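Local coordinates for protein GLB-12 (Caenorhabditis elegans, PDB 4BJA), which binds haem b as a redox-signalling globin that is essential for reproduction in the worm, at the interface of chains A and B. Numbering follows the deposited sequence. Chains: chain A/B, Protein GLB-12.

Contact 1: the interface of chains A and B. Residues chain A 139-140; chain B 20, 23.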
# COMPACT_ATOMS: atom_id res chain seq x y z
N GLN A 139 2.68 -0.03 16.06
CA GLN A 139 2.34 -1.21 15.25
C GLN A 139 2.61 -2.60 15.92
O GLN A 139 2.08 -3.63 15.48
CB GLN A 139 3.07 -1.11 13.90
CG GLN A 139 2.91 0.26 13.17
CD GLN A 139 3.47 0.22 11.75
OE1 GLN A 139 4.27 1.07 11.33
NE2 GLN A 139 3.06 -0.77 11.00
N MET A 140 3.43 -2.61 16.97
CA MET A 140 3.74 -3.82 17.74
C MET A 140 2.64 -4.15 18.76
O MET A 140 2.50 -5.31 19.20
CB MET A 140 5.15 -3.73 18.35
CG MET A 140 6.28 -3.94 17.37
SD MET A 140 6.04 -5.40 16.33
CE MET A 140 6.33 -6.77 17.47
N VAL B 20 4.11 -6.05 11.51
CA VAL B 20 4.58 -7.41 11.76
C VAL B 20 4.63 -8.20 10.47
O VAL B 20 5.62 -8.91 10.20
CB VAL B 20 3.67 -8.10 12.78
CG1 VAL B 20 3.97 -9.60 12.88
CG2 VAL B 20 3.82 -7.43 14.13
N GLU B 23 -0.84 -8.55 9.23
CA GLU B 23 -2.02 -7.70 9.33
C GLU B 23 -2.97 -7.80 8.11
O GLU B 23 -2.56 -8.14 7.00
CB GLU B 23 -1.58 -6.23 9.50
CG GLU B 23 -0.85 -5.89 10.86
CD GLU B 23 0.67 -6.08 10.83
OE1 GLU B 23 1.19 -6.74 9.90
OE2 GLU B 23 1.36 -5.55 11.77
O HOH W 1 0.43 -3.70 13.44
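The methionine–valine contact between A:Met140 and B:Val20 forms the apolar centre of this patch, where the first modelled residues of chain B lie against a loop of chain A. The thioether sulfur SD of A:Met140 meets the methyl CG2 of B:Val20 at 3.7 Å, and the two side chains run nearly perpendicular to each other. On the valine, CG1 is opposite the backbone N (chi1 169°), which places CG2 beside that N and turned towards the sulfur. The methionine chain is bent at chi2, which sets where SD lies, and again at chi3, and it is the sulfur that meets the valine.

Outward from this core, the chain B segment is braced by its own acid. The backbone N of B:Val20 donates to the carboxylate oxygen OE2 of B:Glu23 at 2.8 Å, and OE2 receives it on its syn lone pair, the one on the side of OE1. B:Glu23 reaches back to it through a bend at chi2 (89°).

At the polar rim, the same OE2 meets a water at 2.7 Å. That water also lies 2.6 Å from the backbone O of A:Gln139, so the acid reaches the other subunit through solvent. OE2 is thus gripped from both the valine N-H and the bridging water, which should limit rotation of the carboxylate. The patch lays the N-terminal stretch of one subunit along the loop between helices 131-136 and 144-160 of its neighbour, contributing to what may be a biological dimer.

Contact 2: the interface of chains A and B. Residues chain A 143, 197-198, 200-201, 204; chain B 19, 25, 30.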
# COMPACT_ATOMS: atom_id res chain seq x y z
N ASN A 143 -2.35 -0.12 17.16
CA ASN A 143 -2.44 0.84 16.05
C ASN A 143 -3.82 1.50 16.13
O ASN A 143 -4.81 0.87 15.82
CB ASN A 143 -2.25 0.08 14.73
CG ASN A 143 -2.39 0.96 13.53
OD1 ASN A 143 -3.02 2.02 13.59
ND2 ASN A 143 -1.75 0.56 12.42
N ASN A 197 -9.17 -0.77 4.66
CA ASN A 197 -7.84 -1.29 4.95
C ASN A 197 -6.72 -0.48 4.30
O ASN A 197 -5.65 -0.30 4.89
CB ASN A 197 -7.75 -2.78 4.61
CG ASN A 197 -8.45 -3.62 5.69
OD1 ASN A 197 -8.22 -3.39 6.87
ND2 ASN A 197 -9.27 -4.56 5.32
N THR A 198 -6.98 0.03 3.12
CA THR A 198 -6.00 0.90 2.46
C THR A 198 -5.91 2.25 3.19
O THR A 198 -4.82 2.80 3.31
CB THR A 198 -6.34 1.09 0.96
OG1 THR A 198 -6.39 -0.21 0.35
CG2 THR A 198 -5.28 1.92 0.26
N ILE A 200 -6.32 2.59 6.41
CA ILE A 200 -5.49 2.26 7.59
C ILE A 200 -4.01 2.19 7.21
O ILE A 200 -3.17 2.79 7.88
CB ILE A 200 -5.86 0.90 8.18
CG1 ILE A 200 -7.27 0.97 8.77
CG2 ILE A 200 -4.85 0.55 9.33
CD1 ILE A 200 -7.87 -0.44 9.13
N SER A 201 -3.68 1.46 6.15
CA SER A 201 -2.26 1.28 5.84
C SER A 201 -1.59 2.62 5.50
O SER A 201 -0.47 2.88 5.94
CB SER A 201 -2.07 0.27 4.74
OG SER A 201 -2.50 0.82 3.54
N THR A 204 -1.28 4.81 8.58
CA THR A 204 -0.27 4.26 9.44
C THR A 204 1.14 4.57 8.93
O THR A 204 2.01 4.98 9.71
CB THR A 204 -0.49 2.74 9.58
OG1 THR A 204 -1.75 2.52 10.23
CG2 THR A 204 0.66 2.08 10.35
N TRP B 19 5.07 -2.76 10.72
CA TRP B 19 4.15 -3.92 10.46
C TRP B 19 4.83 -5.19 10.82
O TRP B 19 5.99 -5.43 10.42
CB TRP B 19 3.81 -4.03 8.97
CG TRP B 19 3.20 -2.80 8.40
CD1 TRP B 19 3.81 -1.89 7.58
CD2 TRP B 19 1.86 -2.34 8.58
NE1 TRP B 19 2.94 -0.88 7.26
CE2 TRP B 19 1.73 -1.13 7.86
CE3 TRP B 19 0.74 -2.84 9.28
CZ2 TRP B 19 0.53 -0.41 7.82
CZ3 TRP B 19 -0.44 -2.11 9.25
CH2 TRP B 19 -0.54 -0.91 8.51
N GLU B 25 -4.09 -5.41 6.49
CA GLU B 25 -3.89 -4.28 5.59
C GLU B 25 -2.83 -4.60 4.54
O GLU B 25 -2.44 -3.74 3.77
CB GLU B 25 -3.51 -3.02 6.36
CG GLU B 25 -4.61 -2.59 7.32
CD GLU B 25 -4.45 -3.13 8.74
OE1 GLU B 25 -3.73 -4.08 8.96
OE2 GLU B 25 -5.06 -2.59 9.66
N LEU B 30 -4.72 -7.00 -0.74
CA LEU B 30 -5.73 -6.05 -1.22
C LEU B 30 -5.72 -5.79 -2.72
O LEU B 30 -6.78 -5.67 -3.36
CB LEU B 30 -5.57 -4.72 -0.46
CG LEU B 30 -5.64 -4.86 1.06
CD1 LEU B 30 -5.48 -3.47 1.67
CD2 LEU B 30 -6.94 -5.53 1.54
O HOH W 2 -2.39 -1.54 2.03
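B:Glu25 lies across A:Asn197, A:Ile200 and A:Ser201 on helix 185-214, the long final helix H of the globin fold. Its CB packs 3.9 Å from CB of A:Ser201. The next carbon, CG, rests 3.5 Å from the backbone O of A:Asn197 and also touches OD1 of that amide. A bend at chi2 (94°) then turns the chain, and the carboxyl carbon CD comes to 3.7 Å from CG2 of A:Ile200. At the tip, OE2 lies against the isoleucine methyls, 3.6 Å from CD1. The carboxylate and the amide of A:Asn197 are turned 80° apart.

The backbone of B:Glu25 is tied in through solvent: its O shares a water with A:Ser201 OG, which stands 2.8 Å from that water and donates to A:Thr198 O within the helix. Beyond it, the methyl CD1 of B:Leu30 lies 3.6 Å from A:Thr198 OG1, the leucine and threonine side chains passing alongside with opposite headings.

On the other flank, B:Trp19 brings its six-membered ring to A:Thr204, with CZ2 3.6 Å from the methyl CG2, while A:Ser201 O sits in plane at the indole edge. The threonine hydroxyl OG1 accepts a nearly straight bond of 2.9 Å from A:Asn143 ND2, with OG1 close to the plane of that amide. OG1 donates in turn to A:Ile200 O from above the carbonyl plane, a second bond that should restrain the rotation presenting CG2 to the tryptophan.

Contact 1 and contact 2 adjoin, the centres of their C-alpha atoms lying about 10 Å apart. On chain B they follow one N-terminal stretch: B:Trp19 and B:Val20 are neighbours in sequence yet serve different patches, and B:Glu23 and B:Glu25 are likewise divided between them. On chain A the loop after helix 131-136 supplies residues to both, whereas helix 185-214 serves contact 2. The N-terminal stretch, continuing into the short helix 27-30 with B:Leu30, thus reaches two elements of the partner. Two-fold symmetry repeats both contacts with the chains exchanged, giving a reciprocal arrangement consistent with a dimer, although the structure alone does not establish one in solution.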